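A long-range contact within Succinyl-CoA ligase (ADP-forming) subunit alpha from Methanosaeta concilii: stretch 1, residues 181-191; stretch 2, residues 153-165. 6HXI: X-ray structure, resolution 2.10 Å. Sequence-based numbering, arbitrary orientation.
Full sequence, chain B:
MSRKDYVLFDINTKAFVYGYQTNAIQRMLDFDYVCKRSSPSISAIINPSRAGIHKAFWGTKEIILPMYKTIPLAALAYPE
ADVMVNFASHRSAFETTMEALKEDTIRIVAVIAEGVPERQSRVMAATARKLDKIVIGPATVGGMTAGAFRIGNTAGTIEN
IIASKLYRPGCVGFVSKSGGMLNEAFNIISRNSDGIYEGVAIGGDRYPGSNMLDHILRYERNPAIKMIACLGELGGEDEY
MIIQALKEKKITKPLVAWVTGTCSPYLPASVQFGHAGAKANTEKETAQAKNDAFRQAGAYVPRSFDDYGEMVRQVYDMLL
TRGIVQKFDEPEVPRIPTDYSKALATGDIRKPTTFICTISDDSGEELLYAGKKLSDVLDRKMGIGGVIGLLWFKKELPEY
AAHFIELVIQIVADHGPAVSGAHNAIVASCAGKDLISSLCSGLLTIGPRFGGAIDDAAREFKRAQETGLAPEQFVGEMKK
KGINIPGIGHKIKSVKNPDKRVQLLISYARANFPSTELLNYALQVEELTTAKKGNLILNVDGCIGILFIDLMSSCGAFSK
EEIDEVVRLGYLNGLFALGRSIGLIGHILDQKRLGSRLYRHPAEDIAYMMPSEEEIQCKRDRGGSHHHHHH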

ATOM      1  N   MET B 181     -25.466  50.935   9.684  1.00 41.70           N
ATOM      2  CA  MET B 181     -26.232  51.888  10.475  1.00 42.26           C
ATOM      3  C   MET B 181     -27.476  51.262  11.050  1.00 45.53           C
ATOM      4  O   MET B 181     -27.956  51.737  12.067  1.00 47.02           O
ATOM      5  CB  MET B 181     -26.521  53.165   9.697  1.00 45.39           C
ATOM      6  CG  MET B 181     -25.280  54.022   9.472  1.00 49.91           C
ATOM      7  SD  MET B 181     -24.166  54.206  10.899  1.00 54.01           S
ATOM      8  CE  MET B 181     -25.222  54.939  12.061  1.00 52.30           C
ATOM      9  N   LEU B 182     -27.961  50.147  10.447  1.00 41.64           N
ATOM     10  CA  LEU B 182     -29.095  49.368  10.972  1.00 41.39           C
ATOM     11  C   LEU B 182     -28.651  48.744  12.314  1.00 42.68           C
ATOM     12  O   LEU B 182     -29.421  48.730  13.268  1.00 41.95           O
ATOM     13  CB  LEU B 182     -29.532  48.274   9.956  1.00 40.29           C
ATOM     14  CG  LEU B 182     -30.564  47.220  10.394  1.00 44.43           C
ATOM     15  CD1 LEU B 182     -31.965  47.760  10.311  1.00 45.77           C
ATOM     16  CD2 LEU B 182     -30.476  45.991   9.513  1.00 43.84           C
ATOM     17  N   ASN B 183     -27.390  48.316  12.392  1.00 40.24           N
ATOM     18  CA  ASN B 183     -26.856  47.714  13.609  1.00 40.81           C
ATOM     19  C   ASN B 183     -26.591  48.745  14.682  1.00 45.80           C
ATOM     20  O   ASN B 183     -26.868  48.491  15.851  1.00 44.88           O
ATOM     21  CB  ASN B 183     -25.640  46.835  13.334  1.00 36.84           C
ATOM     22  CG  ASN B 183     -25.352  45.851  14.435  1.00 54.38           C
ATOM     23  OD1 ASN B 183     -26.219  45.531  15.257  1.00 46.61           O
ATOM     24  ND2 ASN B 183     -24.129  45.334  14.470  1.00 39.74           N
ATOM     25  N   GLU B 184     -26.082  49.919  14.292  1.00 45.37           N
ATOM     26  CA  GLU B 184     -25.884  51.042  15.210  1.00 45.79           C
ATOM     27  C   GLU B 184     -27.268  51.501  15.719  1.00 51.11           C
ATOM     28  O   GLU B 184     -27.420  51.747  16.917  1.00 52.96           O
ATOM     29  CB  GLU B 184     -25.129  52.201  14.527  1.00 46.98           C
ATOM     30  CG  GLU B 184     -24.551  53.221  15.501  1.00 51.72           C
ATOM     31  CD  GLU B 184     -23.474  52.691  16.433  1.00 65.16           C
ATOM     32  OE1 GLU B 184     -23.526  53.008  17.642  1.00 57.04           O
ATOM     33  OE2 GLU B 184     -22.604  51.923  15.965  1.00 62.41           O
ATOM     34  N   ALA B 185     -28.273  51.561  14.821  1.00 47.83           N
ATOM     35  CA  ALA B 185     -29.650  51.954  15.178  1.00 50.14           C
ATOM     36  C   ALA B 185     -30.265  50.982  16.182  1.00 52.30           C
ATOM     37  O   ALA B 185     -30.918  51.431  17.100  1.00 51.90           O
ATOM     38  CB  ALA B 185     -30.523  52.048  13.939  1.00 50.99           C
ATOM     39  N   PHE B 186     -30.022  49.669  16.037  1.00 48.70           N
ATOM     40  CA  PHE B 186     -30.498  48.658  16.992  1.00 49.82           C
ATOM     41  C   PHE B 186     -29.985  48.973  18.414  1.00 55.88           C
ATOM     42  O   PHE B 186     -30.766  48.935  19.376  1.00 56.61           O
ATOM     43  CB  PHE B 186     -30.089  47.238  16.541  1.00 50.15           C
ATOM     44  CG  PHE B 186     -30.880  46.679  15.371  1.00 50.95           C
ATOM     45  CD1 PHE B 186     -32.080  47.273  14.964  1.00 54.87           C
ATOM     46  CD2 PHE B 186     -30.437  45.561  14.683  1.00 51.25           C
ATOM     47  CE1 PHE B 186     -32.802  46.767  13.875  1.00 54.14           C
ATOM     48  CE2 PHE B 186     -31.168  45.049  13.603  1.00 53.57           C
ATOM     49  CZ  PHE B 186     -32.356  45.643  13.226  1.00 52.58           C
ATOM     50  N   ASN B 187     -28.698  49.377  18.513  1.00 51.73           N
ATOM     51  CA  ASN B 187     -28.049  49.784  19.757  1.00 52.50           C
ATOM     52  C   ASN B 187     -28.665  51.081  20.297  1.00 59.52           C
ATOM     53  O   ASN B 187     -28.985  51.143  21.487  1.00 61.79           O
ATOM     54  CB  ASN B 187     -26.541  49.934  19.557  1.00 51.03           C
ATOM     55  CG  ASN B 187     -25.795  50.497  20.745  1.00 69.62           C
ATOM     56  OD1 ASN B 187     -25.344  51.645  20.726  1.00 64.56           O
ATOM     57  ND2 ASN B 187     -25.639  49.702  21.795  1.00 66.53           N
ATOM     58  N   ILE B 188     -28.814  52.113  19.433  1.00 55.21           N
ATOM     59  CA  ILE B 188     -29.387  53.414  19.783  1.00 55.83           C
ATOM     60  C   ILE B 188     -30.783  53.209  20.391  1.00 60.61           C
ATOM     61  O   ILE B 188     -31.017  53.613  21.531  1.00 63.61           O
ATOM     62  CB  ILE B 188     -29.427  54.371  18.537  1.00 58.60           C
ATOM     63  CG1 ILE B 188     -28.007  54.722  17.965  1.00 57.80           C
ATOM     64  CG2 ILE B 188     -30.242  55.642  18.809  1.00 61.32           C
ATOM     65  CD1 ILE B 188     -27.095  55.613  18.788  1.00 68.81           C
ATOM     66  N   ILE B 189     -31.684  52.541  19.638  1.00 54.21           N
ATOM     67  CA  ILE B 189     -33.095  52.271  19.969  1.00 53.52           C
ATOM     68  C   ILE B 189     -33.264  51.445  21.273  1.00 56.78           C
ATOM     69  O   ILE B 189     -34.122  51.794  22.091  1.00 59.10           O
ATOM     70  CB  ILE B 189     -33.815  51.647  18.734  1.00 54.08           C
ATOM     71  CG1 ILE B 189     -34.000  52.724  17.632  1.00 53.83           C
ATOM     72  CG2 ILE B 189     -35.146  50.990  19.103  1.00 55.25           C
ATOM     73  CD1 ILE B 189     -34.066  52.217  16.209  1.00 56.63           C
ATOM     74  N   SER B 190     -32.454  50.393  21.478  1.00 51.06           N
ATOM     75  CA  SER B 190     -32.513  49.569  22.692  1.00 51.77           C
ATOM     76  C   SER B 190     -32.189  50.382  23.957  1.00 59.07           C
ATOM     77  O   SER B 190     -32.676  50.053  25.049  1.00 61.23           O
ATOM     78  CB  SER B 190     -31.550  48.394  22.597  1.00 52.04           C
ATOM     79  OG  SER B 190     -30.206  48.824  22.710  1.00 57.27           O
ATOM     80  N   ARG B 191     -31.353  51.419  23.807  1.00 55.33           N
ATOM     81  CA  ARG B 191     -30.931  52.285  24.912  1.00 57.40           C
ATOM     82  C   ARG B 191     -31.930  53.418  25.197  1.00 63.36           C
ATOM     83  O   ARG B 191     -31.890  54.020  26.270  1.00 66.17           O
ATOM     84  CB  ARG B 191     -29.547  52.885  24.611  1.00 56.27           C
ATOM     85  CG  ARG B 191     -28.388  51.915  24.716  1.00 56.30           C
ATOM     86  CD  ARG B 191     -27.096  52.647  24.470  1.00 69.69           C
ATOM     87  NE  ARG B 191     -25.939  51.775  24.656  1.00 93.17           N
ATOM     88  CZ  ARG B 191     -24.673  52.177  24.592  1.00111.67           C
ATOM     89  NH1 ARG B 191     -23.685  51.309  24.773  1.00 98.36           N
ATOM     90  NH2 ARG B 191     -24.384  53.452  24.346  1.00 98.09           N
TER
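Stretch 2, residues 153-165: NTAGTIENIIASK

How do the two backbones lie against each other? Stretch 1 is helical and belongs to a longer helix that starts before Met181. Stretch 2 begins with a type II beta turn from Asn153 to Gly156, closed by the bond from Gly156 N to Asn153 O at 3.0 Å, and then forms a short helix from Ile158 to Ala163. Thr157 caps the start of that helix, its OG1 accepting from Asn160 N at 3.3 Å. At the other end, Ser164 is the first residue to leave helical phi/psi, and Lys165 follows with a positive phi of 51°. The backbones approach at two places, Asn183 CA to Ala155 CA at 5.3 Å and Asn187 CA to Ser164 CA at 5.2 Å. Both chains therefore advance in the same general sense; the short helix begins away from stretch 1 and comes in to it obliquely, so that its C-terminal end, with Ser164 just beyond, lies by Asn187.

What fixes the turn to the helix? Asn160 ND2 donates to Asn183 OD1 at 2.9 Å and also to Ala155 O at 2.7 Å, so one amide group ties the turn, the short helix and stretch 1 together. Asn183 OD1 also lies 3.5 Å from Ala155 CA, so the turn backbone packs against the same side chain. A water extends this polar centre: it is hydrogen-bonded to Asn160 OD1 at 2.9 Å, to Asn183 O at 2.8 Å and to Ser164 OG at 2.9 Å.

Where is the apolar part of the contact? It lies at the turn. Phe186 CD2 is 4.1 Å from Ala155 CB, and Phe186 CE2 is 4.1 Å from Thr154 CG2; both methyls meet the ring at its edge, near its plane. Leu182 CD2 reaches the same Thr154 CG2 at 3.8 Å, so this methyl touches side chains one helical turn apart.

How does the end of the short helix settle on stretch 1? Ser164 points toward stretch 1, with its OG 3.4 Å from Asn187 CA, and its backbone O lies 3.2 Å from Ser190 CB. Ser190 OG turns back to its own helix, donating to Asn187 O at 2.9 Å, and accepts from a second water at 2.8 Å. That water also donates to Ala163 O at 2.7 Å, bridging the two stretches. Lys165 adds a looser contact, its CE 4.3 Å from Ser190 O.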

ATOM      1  N   ASN B 153     -26.249  37.744   8.367  1.00 39.16           N
ATOM      2  CA  ASN B 153     -25.372  38.427   9.329  1.00 38.40           C
ATOM      3  C   ASN B 153     -26.003  39.604  10.059  1.00 43.15           C
ATOM      4  O   ASN B 153     -25.312  40.249  10.853  1.00 42.83           O
ATOM      5  CB  ASN B 153     -24.109  38.890   8.630  1.00 34.63           C
ATOM      6  CG  ASN B 153     -23.267  37.745   8.105  1.00 49.58           C
ATOM      7  OD1 ASN B 153     -22.832  36.884   8.850  1.00 41.75           O
ATOM      8  ND2 ASN B 153     -22.946  37.770   6.816  1.00 39.42           N
ATOM      9  N   THR B 154     -27.292  39.905   9.808  1.00 39.67           N
ATOM     10  CA  THR B 154     -27.937  41.056  10.466  1.00 39.24           C
ATOM     11  C   THR B 154     -27.768  41.021  11.976  1.00 44.77           C
ATOM     12  O   THR B 154     -28.120  40.025  12.614  1.00 42.39           O
ATOM     13  CB  THR B 154     -29.386  41.173  10.070  1.00 38.40           C
ATOM     14  OG1 THR B 154     -29.456  41.211   8.653  1.00 34.68           O
ATOM     15  CG2 THR B 154     -30.058  42.407  10.663  1.00 42.27           C
ATOM     16  N   ALA B 155     -27.219  42.127  12.526  1.00 43.45           N
ATOM     17  CA  ALA B 155     -26.981  42.409  13.952  1.00 43.76           C
ATOM     18  C   ALA B 155     -25.749  41.714  14.555  1.00 46.17           C
ATOM     19  O   ALA B 155     -25.599  41.682  15.769  1.00 45.22           O
ATOM     20  CB  ALA B 155     -28.221  42.144  14.790  1.00 45.25           C
ATOM     21  N   GLY B 156     -24.855  41.234  13.697  1.00 43.49           N
ATOM     22  CA  GLY B 156     -23.539  40.727  14.060  1.00 43.18           C
ATOM     23  C   GLY B 156     -23.398  39.619  15.069  1.00 47.45           C
ATOM     24  O   GLY B 156     -23.971  38.541  14.903  1.00 48.34           O
ATOM     25  N   THR B 157     -22.541  39.837  16.063  1.00 43.15           N
ATOM     26  CA  THR B 157     -22.207  38.821  17.075  1.00 42.79           C
ATOM     27  C   THR B 157     -23.318  38.569  18.070  1.00 47.85           C
ATOM     28  O   THR B 157     -24.141  39.456  18.306  1.00 47.88           O
ATOM     29  CB  THR B 157     -20.884  39.178  17.789  1.00 44.37           C
ATOM     30  OG1 THR B 157     -21.062  40.350  18.591  1.00 43.91           O
ATOM     31  CG2 THR B 157     -19.726  39.399  16.805  1.00 39.62           C
ATOM     32  N   ILE B 158     -23.298  37.386  18.725  1.00 45.00           N
ATOM     33  CA  ILE B 158     -24.281  37.045  19.767  1.00 45.09           C
ATOM     34  C   ILE B 158     -24.139  37.997  20.963  1.00 50.34           C
ATOM     35  O   ILE B 158     -25.148  38.338  21.597  1.00 50.84           O
ATOM     36  CB  ILE B 158     -24.238  35.525  20.116  1.00 47.78           C
ATOM     37  CG1 ILE B 158     -25.052  34.715  19.091  1.00 47.47           C
ATOM     38  CG2 ILE B 158     -24.734  35.205  21.518  1.00 51.28           C
ATOM     39  CD1 ILE B 158     -26.574  34.931  19.053  1.00 48.54           C
ATOM     40  N   GLU B 159     -22.909  38.483  21.222  1.00 48.44           N
ATOM     41  CA  GLU B 159     -22.639  39.470  22.283  1.00 50.69           C
ATOM     42  C   GLU B 159     -23.413  40.763  21.990  1.00 51.50           C
ATOM     43  O   GLU B 159     -24.091  41.295  22.867  1.00 51.84           O
ATOM     44  CB  GLU B 159     -21.124  39.742  22.413  1.00 53.15           C
ATOM     45  CG  GLU B 159     -20.417  38.722  23.301  1.00 74.26           C
ATOM     46  CD  GLU B 159     -18.933  38.487  23.071  1.00107.85           C
ATOM     47  OE1 GLU B 159     -18.256  38.046  24.028  1.00106.45           O
ATOM     48  OE2 GLU B 159     -18.452  38.705  21.935  1.00107.03           O
ATOM     49  N   ASN B 160     -23.350  41.226  20.737  1.00 46.99           N
ATOM     50  CA  ASN B 160     -24.081  42.399  20.268  1.00 46.33           C
ATOM     51  C   ASN B 160     -25.592  42.162  20.339  1.00 48.84           C
ATOM     52  O   ASN B 160     -26.308  43.061  20.774  1.00 48.70           O
ATOM     53  CB  ASN B 160     -23.641  42.795  18.854  1.00 44.15           C
ATOM     54  CG  ASN B 160     -24.344  44.018  18.341  1.00 54.89           C
ATOM     55  OD1 ASN B 160     -24.183  45.138  18.838  1.00 48.80           O
ATOM     56  ND2 ASN B 160     -25.218  43.810  17.397  1.00 47.71           N
ATOM     57  N   ILE B 161     -26.077  40.953  19.967  1.00 44.20           N
ATOM     58  CA  ILE B 161     -27.507  40.611  20.057  1.00 43.69           C
ATOM     59  C   ILE B 161     -27.990  40.724  21.500  1.00 49.93           C
ATOM     60  O   ILE B 161     -29.043  41.326  21.746  1.00 50.15           O
ATOM     61  CB  ILE B 161     -27.825  39.238  19.397  1.00 45.08           C
ATOM     62  CG1 ILE B 161     -27.944  39.400  17.891  1.00 44.33           C
ATOM     63  CG2 ILE B 161     -29.083  38.546  19.979  1.00 45.38           C
ATOM     64  CD1 ILE B 161     -27.161  38.440  17.226  1.00 57.32           C
ATOM     65  N   ILE B 162     -27.183  40.198  22.452  1.00 47.67           N
ATOM     66  CA  ILE B 162     -27.467  40.248  23.889  1.00 47.96           C
ATOM     67  C   ILE B 162     -27.417  41.691  24.397  1.00 53.72           C
ATOM     68  O   ILE B 162     -28.389  42.149  25.014  1.00 54.57           O
ATOM     69  CB  ILE B 162     -26.551  39.276  24.685  1.00 50.31           C
ATOM     70  CG1 ILE B 162     -26.905  37.806  24.357  1.00 49.56           C
ATOM     71  CG2 ILE B 162     -26.657  39.542  26.176  1.00 52.51           C
ATOM     72  CD1 ILE B 162     -25.788  36.779  24.616  1.00 60.80           C
ATOM     73  N   ALA B 163     -26.321  42.423  24.098  1.00 51.05           N
ATOM     74  CA  ALA B 163     -26.139  43.829  24.529  1.00 52.47           C
ATOM     75  C   ALA B 163     -27.236  44.763  24.020  1.00 55.28           C
ATOM     76  O   ALA B 163     -27.579  45.730  24.700  1.00 56.58           O
ATOM     77  CB  ALA B 163     -24.775  44.347  24.088  1.00 52.94           C
ATOM     78  N   SER B 164     -27.773  44.488  22.822  1.00 50.39           N
ATOM     79  CA  SER B 164     -28.849  45.291  22.241  1.00 50.14           C
ATOM     80  C   SER B 164     -30.243  44.714  22.534  1.00 53.81           C
ATOM     81  O   SER B 164     -31.236  45.244  22.031  1.00 52.77           O
ATOM     82  CB  SER B 164     -28.619  45.507  20.750  1.00 50.28           C
ATOM     83  OG  SER B 164     -27.588  46.464  20.560  1.00 53.83           O
ATOM     84  N   LYS B 165     -30.316  43.646  23.372  1.00 49.98           N
ATOM     85  CA  LYS B 165     -31.561  42.991  23.788  1.00 50.42           C
ATOM     86  C   LYS B 165     -32.477  42.615  22.595  1.00 52.40           C
ATOM     87  O   LYS B 165     -33.694  42.809  22.634  1.00 53.88           O
ATOM     88  CB  LYS B 165     -32.311  43.838  24.851  1.00 55.18           C
ATOM     89  CG  LYS B 165     -31.538  44.091  26.146  1.00 65.65           C
ATOM     90  CD  LYS B 165     -32.398  44.803  27.203  1.00 73.75           C
ATOM     91  CE  LYS B 165     -32.320  46.310  27.110  1.00 92.68           C
ATOM     92  NZ  LYS B 165     -33.251  46.982  28.060  1.00108.72           N
TER
HETATM   93  O   HOH W   1     -26.247  46.939  18.038  1.00 54.54           O
HETATM   94  O   HOH W   2     -29.011  48.021  25.077  1.00 49.37           O